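Local coordinates for BepE protein (Bartonella henselae str. Houston-1, PDB 4YK3), which is a type IV secretion effector whose BID domain, the part described here, probably serves in recognition by the VirB secretion machinery that delivers it into host cells, at residues 46-51 with 107-112; 53-58 with 74-79; 60-65 with 118-123. One frame throughout, in Å; residues are numbered along the deposited sequence.

Interaction 1: residues 46-51 with 107-112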
ATOM      1  N   LYS A  46      -3.579  -2.143 -10.040  1.00 30.14           N
ATOM      2  CA  LYS A  46      -3.787  -2.374 -11.467  1.00 44.25           C
ATOM      3  C   LYS A  46      -4.985  -3.307 -11.703  1.00 37.94           C
ATOM      4  O   LYS A  46      -5.789  -3.081 -12.589  1.00 36.62           O
ATOM      5  CB  LYS A  46      -2.535  -2.953 -12.118  1.00 37.68           C
ATOM      6  CG  LYS A  46      -2.647  -3.074 -13.629  1.00 49.50           C
ATOM      7  CD  LYS A  46      -1.625  -4.039 -14.198  1.00 60.55           C
ATOM      8  CE  LYS A  46      -0.382  -3.306 -14.686  1.00 76.11           C
ATOM      9  NZ  LYS A  46       0.569  -4.208 -15.409  1.00 84.73           N
ATOM     10  N   ILE A  47      -5.113  -4.340 -10.880  1.00 33.45           N
ATOM     11  CA  ILE A  47      -6.196  -5.304 -11.053  1.00 37.10           C
ATOM     12  C   ILE A  47      -7.548  -4.786 -10.558  1.00 39.96           C
ATOM     13  O   ILE A  47      -8.566  -4.961 -11.228  1.00 39.08           O
ATOM     14  CB  ILE A  47      -5.819  -6.620 -10.374  1.00 42.57           C
ATOM     15  CG1 ILE A  47      -4.766  -7.329 -11.227  1.00 44.28           C
ATOM     16  CG2 ILE A  47      -7.026  -7.515 -10.199  1.00 46.46           C
ATOM     17  CD1 ILE A  47      -3.923  -8.237 -10.433  1.00 54.50           C
ATOM     18  N   VAL A  48      -7.560  -4.139  -9.396  1.00 30.40           N
ATOM     19  CA  VAL A  48      -8.813  -3.686  -8.810  1.00 34.63           C
ATOM     20  C   VAL A  48      -9.315  -2.398  -9.483  1.00 35.46           C
ATOM     21  O   VAL A  48     -10.515  -2.224  -9.719  1.00 31.87           O
ATOM     22  CB  VAL A  48      -8.635  -3.486  -7.316  1.00 36.62           C
ATOM     23  CG1 VAL A  48      -9.804  -2.752  -6.732  1.00 27.32           C
ATOM     24  CG2 VAL A  48      -8.412  -4.824  -6.628  1.00 37.02           C
ATOM     25  N   TYR A  49      -8.383  -1.502  -9.800  1.00 28.65           N
ATOM     26  CA  TYR A  49      -8.728  -0.182 -10.308  1.00 30.22           C
ATOM     27  C   TYR A  49      -8.415   0.033 -11.790  1.00 36.30           C
ATOM     28  O   TYR A  49      -8.812   1.045 -12.366  1.00 38.23           O
ATOM     29  CB  TYR A  49      -7.987   0.899  -9.507  1.00 34.97           C
ATOM     30  CG  TYR A  49      -8.403   0.979  -8.059  1.00 31.36           C
ATOM     31  CD1 TYR A  49      -9.725   1.237  -7.713  1.00 33.45           C
ATOM     32  CD2 TYR A  49      -7.476   0.816  -7.041  1.00 32.75           C
ATOM     33  CE1 TYR A  49     -10.112   1.335  -6.393  1.00 30.66           C
ATOM     34  CE2 TYR A  49      -7.849   0.909  -5.715  1.00 28.22           C
ATOM     35  CZ  TYR A  49      -9.167   1.167  -5.398  1.00 29.89           C
ATOM     36  OH  TYR A  49      -9.543   1.274  -4.082  1.00 30.91           O
ATOM     37  N   GLY A  50      -7.663  -0.878 -12.396  1.00 32.25           N
ATOM     38  CA  GLY A  50      -7.235  -0.676 -13.768  1.00 32.92           C
ATOM     39  C   GLY A  50      -6.034   0.248 -13.894  1.00 39.50           C
ATOM     40  O   GLY A  50      -5.663   0.635 -14.996  1.00 42.10           O
ATOM     41  N   ASN A  51      -5.418   0.598 -12.765  1.00 35.27           N
ATOM     42  CA  ASN A  51      -4.314   1.549 -12.759  1.00 38.68           C
ATOM     43  C   ASN A  51      -3.396   1.323 -11.555  1.00 41.50           C
ATOM     44  O   ASN A  51      -3.813   1.474 -10.406  1.00 36.34           O
ATOM     45  CB  ASN A  51      -4.845   2.978 -12.745  1.00 40.19           C
ATOM     46  CG  ASN A  51      -3.737   4.012 -12.782  1.00 50.84           C
ATOM     47  OD1 ASN A  51      -3.103   4.304 -11.766  1.00 50.67           O
ATOM     48  ND2 ASN A  51      -3.513   4.590 -13.952  1.00 58.03           N
ATOM     49  N   MET A 107      -9.688  -8.363  -2.051  1.00 32.23           N
ATOM     50  CA  MET A 107      -9.178  -8.909  -0.793  1.00 34.27           C
ATOM     51  C   MET A 107      -7.661  -8.875  -0.749  1.00 36.67           C
ATOM     52  O   MET A 107      -7.073  -8.570   0.280  1.00 39.79           O
ATOM     53  CB  MET A 107      -9.659 -10.350  -0.580  1.00 39.12           C
ATOM     54  CG  MET A 107      -9.217 -10.973   0.753  1.00 63.03           C
ATOM     55  SD  MET A 107      -9.444 -12.787   0.887  1.00 82.11           S
ATOM     56  CE  MET A 107      -8.049 -13.369  -0.084  1.00 79.27           C
ATOM     57  N   HIS A 108      -7.032  -9.208  -1.868  1.00 31.09           N
ATOM     58  CA  HIS A 108      -5.589  -9.220  -1.923  1.00 38.42           C
ATOM     59  C   HIS A 108      -5.049  -7.797  -1.854  1.00 42.29           C
ATOM     60  O   HIS A 108      -3.975  -7.563  -1.303  1.00 38.68           O
ATOM     61  CB  HIS A 108      -5.119  -9.939  -3.184  1.00 40.18           C
ATOM     62  CG  HIS A 108      -5.465 -11.390  -3.190  1.00 54.10           C
ATOM     63  ND1 HIS A 108      -6.442 -11.920  -4.007  1.00 58.66           N
ATOM     64  CD2 HIS A 108      -5.000 -12.417  -2.441  1.00 53.34           C
ATOM     65  CE1 HIS A 108      -6.543 -13.217  -3.780  1.00 57.19           C
ATOM     66  NE2 HIS A 108      -5.679 -13.544  -2.837  1.00 59.91           N
ATOM     67  N   LEU A 109      -5.811  -6.840  -2.376  1.00 37.45           N
ATOM     68  CA  LEU A 109      -5.352  -5.458  -2.357  1.00 37.54           C
ATOM     69  C   LEU A 109      -5.355  -4.973  -0.908  1.00 36.88           C
ATOM     70  O   LEU A 109      -4.406  -4.337  -0.456  1.00 40.72           O
ATOM     71  CB  LEU A 109      -6.222  -4.567  -3.257  1.00 31.02           C
ATOM     72  CG  LEU A 109      -6.097  -3.056  -3.073  1.00 31.52           C
ATOM     73  CD1 LEU A 109      -4.676  -2.571  -3.379  1.00 30.68           C
ATOM     74  CD2 LEU A 109      -7.135  -2.263  -3.891  1.00 30.92           C
ATOM     75  N   CYS A 110      -6.410  -5.309  -0.175  1.00 28.63           N
ATOM     76  CA  CYS A 110      -6.509  -4.936   1.235  1.00 36.96           C
ATOM     77  C   CYS A 110      -5.393  -5.565   2.096  1.00 39.96           C
ATOM     78  O   CYS A 110      -4.795  -4.885   2.929  1.00 36.09           O
ATOM     79  CB  CYS A 110      -7.880  -5.332   1.778  1.00 37.88           C
ATOM     80  SG  CYS A 110      -9.195  -4.415   0.946  1.00 40.90           S
ATOM     81  N   GLN A 111      -5.114  -6.844   1.873  1.00 35.36           N
ATOM     82  CA  GLN A 111      -3.999  -7.528   2.528  1.00 39.24           C
ATOM     83  C   GLN A 111      -2.669  -6.872   2.205  1.00 40.27           C
ATOM     84  O   GLN A 111      -1.870  -6.640   3.091  1.00 39.93           O
ATOM     85  CB  GLN A 111      -3.910  -8.991   2.106  1.00 45.25           C
ATOM     86  CG  GLN A 111      -5.050  -9.880   2.507  1.00 66.00           C
ATOM     87  CD  GLN A 111      -4.758 -11.333   2.165  1.00 77.21           C
ATOM     88  OE1 GLN A 111      -5.584 -12.020   1.568  1.00 86.81           O
ATOM     89  NE2 GLN A 111      -3.564 -11.795   2.519  1.00 78.25           N
ATOM     90  N   ALA A 112      -2.421  -6.610   0.925  1.00 39.47           N
ATOM     91  CA  ALA A 112      -1.161  -6.017   0.506  1.00 37.59           C
ATOM     92  C   ALA A 112      -0.979  -4.660   1.164  1.00 37.02           C
ATOM     93  O   ALA A 112       0.114  -4.323   1.609  1.00 36.20           O
ATOM     94  CB  ALA A 112      -1.105  -5.892  -0.988  1.00 35.97           C
TER

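Interaction 2: residues 53-58 with 74-79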
ATOM      1  N   ASP A  53      -0.940   2.972 -10.377  1.00 35.95           N
ATOM      2  CA  ASP A  53      -0.386   4.144  -9.712  1.00 44.68           C
ATOM      3  C   ASP A  53      -1.329   4.830  -8.733  1.00 41.73           C
ATOM      4  O   ASP A  53      -0.957   5.803  -8.072  1.00 42.19           O
ATOM      5  CB  ASP A  53       0.062   5.163 -10.763  1.00 49.79           C
ATOM      6  CG  ASP A  53       1.276   4.692 -11.539  1.00 64.97           C
ATOM      7  OD1 ASP A  53       1.903   3.694 -11.115  1.00 66.36           O
ATOM      8  OD2 ASP A  53       1.596   5.310 -12.575  1.00 81.40           O
ATOM      9  N   VAL A  54      -2.544   4.317  -8.636  1.00 35.80           N
ATOM     10  CA  VAL A  54      -3.610   5.022  -7.944  1.00 38.49           C
ATOM     11  C   VAL A  54      -3.263   5.335  -6.482  1.00 38.60           C
ATOM     12  O   VAL A  54      -3.605   6.394  -5.967  1.00 37.62           O
ATOM     13  CB  VAL A  54      -4.907   4.210  -8.057  1.00 40.16           C
ATOM     14  CG1 VAL A  54      -5.898   4.724  -7.117  1.00 48.01           C
ATOM     15  CG2 VAL A  54      -5.435   4.316  -9.465  1.00 42.61           C
ATOM     16  N   LEU A  55      -2.549   4.432  -5.821  1.00 36.39           N
ATOM     17  CA  LEU A  55      -2.185   4.666  -4.430  1.00 32.46           C
ATOM     18  C   LEU A  55      -0.718   5.065  -4.238  1.00 38.72           C
ATOM     19  O   LEU A  55      -0.223   5.129  -3.100  1.00 40.95           O
ATOM     20  CB  LEU A  55      -2.491   3.410  -3.605  1.00 33.06           C
ATOM     21  CG  LEU A  55      -3.973   3.172  -3.335  1.00 33.58           C
ATOM     22  CD1 LEU A  55      -4.165   1.922  -2.496  1.00 27.67           C
ATOM     23  CD2 LEU A  55      -4.568   4.382  -2.633  1.00 30.10           C
ATOM     24  N   LYS A  56      -0.009   5.324  -5.327  1.00 48.33           N
ATOM     25  CA  LYS A  56       1.428   5.576  -5.202  1.00 56.44           C
ATOM     26  C   LYS A  56       1.751   6.785  -4.324  1.00 55.53           C
ATOM     27  O   LYS A  56       2.598   6.704  -3.411  1.00 53.09           O
ATOM     28  CB  LYS A  56       2.058   5.755  -6.575  1.00 62.44           C
ATOM     29  CG  LYS A  56       2.318   4.436  -7.281  1.00 63.47           C
ATOM     30  CD  LYS A  56       3.241   4.671  -8.449  1.00 66.01           C
ATOM     31  CE  LYS A  56       4.463   5.410  -7.992  1.00 61.98           C
ATOM     32  NZ  LYS A  56       5.498   5.479  -9.067  1.00 77.06           N
ATOM     33  N   GLU A  57       1.067   7.887  -4.593  1.00 51.63           N
ATOM     34  CA  GLU A  57       1.257   9.121  -3.842  1.00 54.99           C
ATOM     35  C   GLU A  57       0.969   8.935  -2.346  1.00 59.31           C
ATOM     36  O   GLU A  57       1.761   9.343  -1.489  1.00 56.91           O
ATOM     37  CB  GLU A  57       0.365  10.215  -4.421  1.00 66.44           C
ATOM     38  CG  GLU A  57       0.570  11.597  -3.836  1.00 69.52           C
ATOM     39  CD  GLU A  57      -0.067  12.675  -4.699  1.00 77.36           C
ATOM     40  OE1 GLU A  57      -1.303  12.639  -4.894  1.00 77.45           O
ATOM     41  OE2 GLU A  57       0.679  13.541  -5.202  1.00 85.55           O
ATOM     42  N   LYS A  58      -0.155   8.299  -2.033  1.00 51.83           N
ATOM     43  CA  LYS A  58      -0.541   8.105  -0.647  1.00 52.74           C
ATOM     44  C   LYS A  58       0.418   7.164   0.085  1.00 54.00           C
ATOM     45  O   LYS A  58       0.630   7.313   1.279  1.00 49.39           O
ATOM     46  CB  LYS A  58      -1.974   7.580  -0.550  1.00 51.80           C
ATOM     47  CG  LYS A  58      -3.036   8.632  -0.885  1.00 66.50           C
ATOM     48  CD  LYS A  58      -4.317   8.432  -0.087  1.00 70.45           C
ATOM     49  CE  LYS A  58      -5.333   9.527  -0.392  1.00 83.20           C
ATOM     50  NZ  LYS A  58      -6.517   9.483   0.517  1.00 86.65           N
ATOM     51  N   ARG A  74      -7.896   1.629   6.099  1.00 38.43           N
ATOM     52  CA  ARG A  74      -9.328   1.540   6.313  1.00 42.18           C
ATOM     53  C   ARG A  74     -10.073   2.147   5.123  1.00 42.48           C
ATOM     54  O   ARG A  74     -11.059   1.578   4.657  1.00 46.11           O
ATOM     55  CB  ARG A  74      -9.733   2.224   7.619  1.00 44.75           C
ATOM     56  N   GLN A  75      -9.586   3.271   4.609  1.00 37.25           N
ATOM     57  CA  GLN A  75     -10.282   3.942   3.516  1.00 33.53           C
ATOM     58  C   GLN A  75     -10.418   2.996   2.318  1.00 36.30           C
ATOM     59  O   GLN A  75     -11.496   2.866   1.729  1.00 35.49           O
ATOM     60  CB  GLN A  75      -9.564   5.226   3.089  1.00 32.76           C
ATOM     61  CG  GLN A  75     -10.223   5.880   1.857  1.00 40.56           C
ATOM     62  CD  GLN A  75      -9.477   7.094   1.314  1.00 46.42           C
ATOM     63  OE1 GLN A  75      -8.407   7.459   1.808  1.00 48.74           O
ATOM     64  NE2 GLN A  75     -10.045   7.724   0.278  1.00 42.30           N
ATOM     65  N   VAL A  76      -9.336   2.307   1.973  1.00 31.09           N
ATOM     66  CA  VAL A  76      -9.402   1.439   0.813  1.00 31.03           C
ATOM     67  C   VAL A  76     -10.273   0.230   1.115  1.00 35.47           C
ATOM     68  O   VAL A  76     -11.042  -0.195   0.265  1.00 34.01           O
ATOM     69  CB  VAL A  76      -8.006   1.028   0.355  1.00 32.62           C
ATOM     70  CG1 VAL A  76      -8.064  -0.121  -0.653  1.00 31.98           C
ATOM     71  CG2 VAL A  76      -7.313   2.224  -0.258  1.00 28.42           C
ATOM     72  N   ALA A  77     -10.200  -0.294   2.334  1.00 29.52           N
ATOM     73  CA  ALA A  77     -10.933  -1.512   2.638  1.00 31.23           C
ATOM     74  C   ALA A  77     -12.409  -1.233   2.806  1.00 35.28           C
ATOM     75  O   ALA A  77     -13.245  -2.056   2.459  1.00 33.99           O
ATOM     76  CB  ALA A  77     -10.369  -2.194   3.902  1.00 34.35           C
ATOM     77  N   GLU A  78     -12.753  -0.082   3.360  1.00 33.18           N
ATOM     78  CA  GLU A  78     -14.164   0.119   3.640  1.00 35.45           C
ATOM     79  C   GLU A  78     -14.801   1.133   2.694  1.00 33.49           C
ATOM     80  O   GLU A  78     -16.001   1.313   2.688  1.00 38.35           O
ATOM     81  CB  GLU A  78     -14.356   0.497   5.102  1.00 39.09           C
ATOM     82  CG  GLU A  78     -14.342  -0.773   5.980  1.00 46.33           C
ATOM     83  CD  GLU A  78     -15.407  -1.829   5.554  1.00 63.39           C
ATOM     84  OE1 GLU A  78     -16.557  -1.431   5.230  1.00 61.68           O
ATOM     85  OE2 GLU A  78     -15.102  -3.054   5.544  1.00 46.06           O
ATOM     86  N   ASN A  79     -13.999   1.767   1.862  1.00 30.61           N
ATOM     87  CA  ASN A  79     -14.592   2.615   0.841  1.00 29.17           C
ATOM     88  C   ASN A  79     -13.739   2.655  -0.393  1.00 26.38           C
ATOM     89  O   ASN A  79     -13.218   3.694  -0.745  1.00 27.45           O
ATOM     90  CB  ASN A  79     -14.809   4.020   1.373  1.00 42.20           C
ATOM     91  CG  ASN A  79     -15.769   4.806   0.515  1.00 42.59           C
ATOM     92  OD1 ASN A  79     -16.266   4.303  -0.500  1.00 46.37           O
ATOM     93  ND2 ASN A  79     -16.043   6.031   0.914  1.00 44.29           N
TER
HETATM   94  O   HOH W   1      -8.501   9.870  -1.354  1.00 48.55           O

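Interaction 3: residues 60-65 with 118-123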
ATOM      1  N   GLN A  60       3.602   7.021  -0.520  1.00 54.04           N
ATOM      2  CA  GLN A  60       4.750   7.881  -0.240  1.00 58.18           C
ATOM      3  C   GLN A  60       4.438   8.744   0.967  1.00 60.66           C
ATOM      4  O   GLN A  60       5.293   8.960   1.822  1.00 59.40           O
ATOM      5  CB  GLN A  60       5.113   8.759  -1.438  1.00 67.13           C
ATOM      6  CG  GLN A  60       5.750   8.004  -2.597  1.00 79.46           C
ATOM      7  CD  GLN A  60       7.046   7.316  -2.204  1.00 93.47           C
ATOM      8  OE1 GLN A  60       8.015   7.968  -1.805  1.00100.67           O
ATOM      9  NE2 GLN A  60       7.064   5.988  -2.304  1.00 92.31           N
ATOM     10  N   GLU A  61       3.201   9.217   1.050  1.00 59.66           N
ATOM     11  CA  GLU A  61       2.810  10.084   2.155  1.00 58.15           C
ATOM     12  C   GLU A  61       2.887   9.343   3.476  1.00 60.81           C
ATOM     13  O   GLU A  61       3.286   9.908   4.495  1.00 59.34           O
ATOM     14  CB  GLU A  61       1.406  10.645   1.933  1.00 59.88           C
ATOM     15  CG  GLU A  61       1.413  11.846   0.992  1.00 69.45           C
ATOM     16  CD  GLU A  61       0.044  12.187   0.426  1.00 74.80           C
ATOM     17  OE1 GLU A  61      -0.953  11.523   0.797  1.00 72.47           O
ATOM     18  OE2 GLU A  61      -0.024  13.125  -0.395  1.00 79.77           O
ATOM     19  N   VAL A  62       2.537   8.062   3.451  1.00 53.62           N
ATOM     20  CA  VAL A  62       2.590   7.262   4.655  1.00 53.15           C
ATOM     21  C   VAL A  62       4.036   7.108   5.156  1.00 58.15           C
ATOM     22  O   VAL A  62       4.267   7.138   6.356  1.00 56.34           O
ATOM     23  CB  VAL A  62       1.913   5.912   4.423  1.00 51.08           C
ATOM     24  CG1 VAL A  62       2.199   4.956   5.568  1.00 50.78           C
ATOM     25  CG2 VAL A  62       0.409   6.124   4.257  1.00 49.50           C
ATOM     26  N   LEU A  63       5.007   6.983   4.254  1.00 55.46           N
ATOM     27  CA  LEU A  63       6.410   6.958   4.682  1.00 60.39           C
ATOM     28  C   LEU A  63       6.752   8.182   5.526  1.00 61.99           C
ATOM     29  O   LEU A  63       7.407   8.052   6.553  1.00 62.63           O
ATOM     30  CB  LEU A  63       7.366   6.874   3.486  1.00 64.15           C
ATOM     31  CG  LEU A  63       7.456   5.520   2.779  1.00 66.37           C
ATOM     32  CD1 LEU A  63       8.605   5.495   1.781  1.00 65.09           C
ATOM     33  CD2 LEU A  63       7.613   4.401   3.803  1.00 66.00           C
ATOM     34  N   GLN A  64       6.287   9.359   5.115  1.00 61.83           N
ATOM     35  CA  GLN A  64       6.575  10.580   5.864  1.00 64.86           C
ATOM     36  C   GLN A  64       5.824  10.629   7.189  1.00 64.48           C
ATOM     37  O   GLN A  64       6.317  11.203   8.152  1.00 72.65           O
ATOM     38  CB  GLN A  64       6.244  11.828   5.031  1.00 66.79           C
ATOM     39  CG  GLN A  64       7.070  11.971   3.753  1.00 68.63           C
ATOM     40  CD  GLN A  64       8.582  11.980   4.003  1.00 79.14           C
ATOM     41  OE1 GLN A  64       9.050  12.304   5.097  1.00 81.71           O
ATOM     42  NE2 GLN A  64       9.347  11.621   2.981  1.00 74.30           N
ATOM     43  N   LYS A  65       4.637  10.031   7.244  1.00 65.87           N
ATOM     44  CA  LYS A  65       3.871   9.993   8.490  1.00 67.26           C
ATOM     45  C   LYS A  65       3.165   8.653   8.671  1.00 60.07           C
ATOM     46  O   LYS A  65       1.992   8.504   8.341  1.00 58.82           O
ATOM     47  CB  LYS A  65       2.858  11.142   8.541  1.00 71.44           C
ATOM     48  CG  LYS A  65       2.180  11.300   9.900  1.00 81.02           C
ATOM     49  CD  LYS A  65       1.337  12.571   9.996  1.00 87.98           C
ATOM     50  CE  LYS A  65       2.176  13.828   9.812  1.00 94.65           C
ATOM     51  NZ  LYS A  65       1.358  15.077   9.866  1.00 98.96           N
ATOM     52  N   SER A 118       1.596  -1.731   7.870  1.00 37.73           N
ATOM     53  CA  SER A 118       2.189  -2.355   9.053  1.00 43.38           C
ATOM     54  C   SER A 118       3.716  -2.420   8.939  1.00 48.40           C
ATOM     55  O   SER A 118       4.428  -2.198   9.921  1.00 54.58           O
ATOM     56  CB  SER A 118       1.626  -3.757   9.267  1.00 49.46           C
ATOM     57  OG  SER A 118       0.221  -3.701   9.431  1.00 59.65           O
ATOM     58  N   ALA A 119       4.223  -2.718   7.745  1.00 42.86           N
ATOM     59  CA  ALA A 119       5.672  -2.801   7.567  1.00 45.21           C
ATOM     60  C   ALA A 119       6.314  -1.428   7.757  1.00 45.37           C
ATOM     61  O   ALA A 119       7.389  -1.317   8.344  1.00 42.29           O
ATOM     62  CB  ALA A 119       6.015  -3.361   6.210  1.00 36.64           C
ATOM     63  N   VAL A 120       5.649  -0.387   7.262  1.00 43.53           N
ATOM     64  CA  VAL A 120       6.126   0.981   7.451  1.00 44.66           C
ATOM     65  C   VAL A 120       6.156   1.346   8.934  1.00 46.54           C
ATOM     66  O   VAL A 120       7.135   1.905   9.441  1.00 49.77           O
ATOM     67  CB  VAL A 120       5.258   2.002   6.678  1.00 42.10           C
ATOM     68  CG1 VAL A 120       5.621   3.415   7.108  1.00 42.22           C
ATOM     69  CG2 VAL A 120       5.425   1.833   5.171  1.00 40.73           C
ATOM     70  N   THR A 121       5.069   1.048   9.627  1.00 44.39           N
ATOM     71  CA  THR A 121       4.999   1.314  11.056  1.00 45.54           C
ATOM     72  C   THR A 121       6.054   0.493  11.804  1.00 43.66           C
ATOM     73  O   THR A 121       6.739   0.995  12.684  1.00 39.94           O
ATOM     74  CB  THR A 121       3.585   1.005  11.599  1.00 50.84           C
ATOM     75  OG1 THR A 121       2.682   2.025  11.147  1.00 48.60           O
ATOM     76  CG2 THR A 121       3.581   0.950  13.135  1.00 49.17           C
ATOM     77  N   GLN A 122       6.207  -0.763  11.411  1.00 49.19           N
ATOM     78  CA  GLN A 122       7.159  -1.659  12.062  1.00 52.09           C
ATOM     79  C   GLN A 122       8.595  -1.212  11.805  1.00 52.68           C
ATOM     80  O   GLN A 122       9.471  -1.400  12.641  1.00 48.73           O
ATOM     81  CB  GLN A 122       6.919  -3.082  11.568  1.00 54.27           C
ATOM     82  CG  GLN A 122       7.868  -4.149  12.036  1.00 62.70           C
ATOM     83  CD  GLN A 122       7.466  -5.515  11.486  1.00 71.00           C
ATOM     84  OE1 GLN A 122       7.125  -6.422  12.246  1.00 80.92           O
ATOM     85  NE2 GLN A 122       7.481  -5.654  10.157  1.00 65.39           N
ATOM     86  N   ALA A 123       8.831  -0.588  10.654  1.00 53.41           N
ATOM     87  CA  ALA A 123      10.186  -0.168  10.306  1.00 50.69           C
ATOM     88  C   ALA A 123      10.560   1.087  11.068  1.00 49.74           C
ATOM     89  O   ALA A 123      11.692   1.211  11.536  1.00 50.51           O
ATOM     90  CB  ALA A 123      10.318   0.066   8.803  1.00 48.33           C
TER

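Interaction 1: residues 46-51 with 107-112
Leu109 pushes one methyl, CD2, into the angle between Val48 and Tyr49, and that single branch makes nearly the whole contact. CD2 lies 3.9 Å from Val48 CG1 and about as far from Val48 CB, while the second valine methyl, CG2, meets Leu109 CB at 4.0 Å. A chi1 of 165°, which sets CG opposite the backbone N, carries the leucine's branched end across to helix 32-49. The nearest CA atoms of the two segments, those of Val48 and Leu109, are 7.5 Å apart. The BID domain is a four-helix bundle topped with a hook, and here helix 32-49, near its C-terminal part, packs on the long helix 97-129 inside that bundle. Tyr49 provides the other side of the contact: its CE2 meets Leu109 CD2 at 3.7 Å, the two side chains lying roughly perpendicular. Val48 CG1 also lies 3.9 Å above the plane of the Tyr49 ring, over its centre, so the two side chains that meet the leucine are packed against each other. The buried phenol is satisfied by a hydrogen bond from its OH to Pro80 O, beyond helix 69-78, whose Val76 also touches both Tyr49 and Leu109. Directly after Tyr49 the chain leaves helical geometry at Gly50, with a positive phi of 80°.

Interaction 2: residues 53-58 with 74-79
Leu55 and Val76 meet through one methyl each, Leu55 CD1 against Val76 CG2 at 3.9 Å, and they form the buried half of a contact whose other half is polar. Both residues point their CB atoms at the opposite segment, yet their CA atoms remain 9.5 Å apart, so the gap is bridged by side chains. In Leu55 CG stands anti to the carbonyl carbon, and the second torsion (-179°) extends CD1, the methyl that touches Val76. This pair is buried among other side chains: Leu55 also touches Cys45 and Leu72, and Val76 rests on Tyr49, Leu109 and Leu113. These neighbours belong to the helical bundle of the BID domain, in which the short helices 56-64 and 69-78 follow one another and lie over the longer helices 32-49 and 97-129. Leu55 itself occupies the N-cap position of helix 56-64. One turn further on, on the partly exposed side, the chemistry changes. Lys58 NZ donates a hydrogen bond of 3.1 Å to Gln75 OE1, approaching in the carbonyl plane on a lone pair with a C=O...N angle of 124°. The two side chains cross at about a right angle, the glutamine extended beyond CG and the lysine bent at chi2. A water accepts from both, at 2.8 Å from Lys58 NZ and 3.1 Å from Gln75 NE2, so that the direct bond and the water together close a small ring through the amide. Gln75 NE2 is held a second time by Ser82 OG, which probably helps fix the turn of the amide with OE1 toward the lysine.

Interaction 3: residues 60-65 with 118-123
Val120 of the long helix 97-129 turns its two methyls against Val62 and Leu63, a pair of adjacent residues near the end of helix 56-64, in the interior of the BID-domain helical bundle. The two valines slant across each other, CG1 to CG1 at 4.1 Å, and each points its CB at the opposite helix. Their chi1 values agree, 169° in both, so in each residue the methyl that makes this contact is the branch anti to the backbone N. Leu63 comes in differently. Its CB is directed to the flank of the contact, but the side chain, with CG anti to the carbonyl carbon, brings CD2 round to the valine, and the two side chains stand about perpendicular. CD2 thereby reaches both branches of Val120, 3.6 Å from CG2 and 4.0 Å from CG1. Of the CA atoms of the two segments, those of Leu63 and Val120 are nearest, 6.6 Å apart. No hydrogen bond joins the segments. Met28 of helix 21-30 touches both Leu63 and Val120, and Pro66, just past the helix end, also packs on the valine. The backbone takes part as well: the carbonyl O of Val62 lies 4.0 Å from Val120 CG1.

Overall arrangement
Interactions 1 and 3 are both buried and held by apolar side chains, with no hydrogen bond across their segments, and both use helix 97-129, yet they lie on opposite sides of the chain's centre, about 19 Å apart between centres. One pairs that long helix with helix 32-49, the other with helix 56-64. Interaction 2 joins helices 56-64 and 69-78 and is only partly buried, which fits its mixture of methyl packing with a lysine-glutamine bond and a water. It touches interaction 1 directly, through Val76 against Leu109 and Tyr49, so the buried side of interaction 2 is continuous with interaction 1. With interaction 3 it has only the adjoining sequence of helix 56-64 in common.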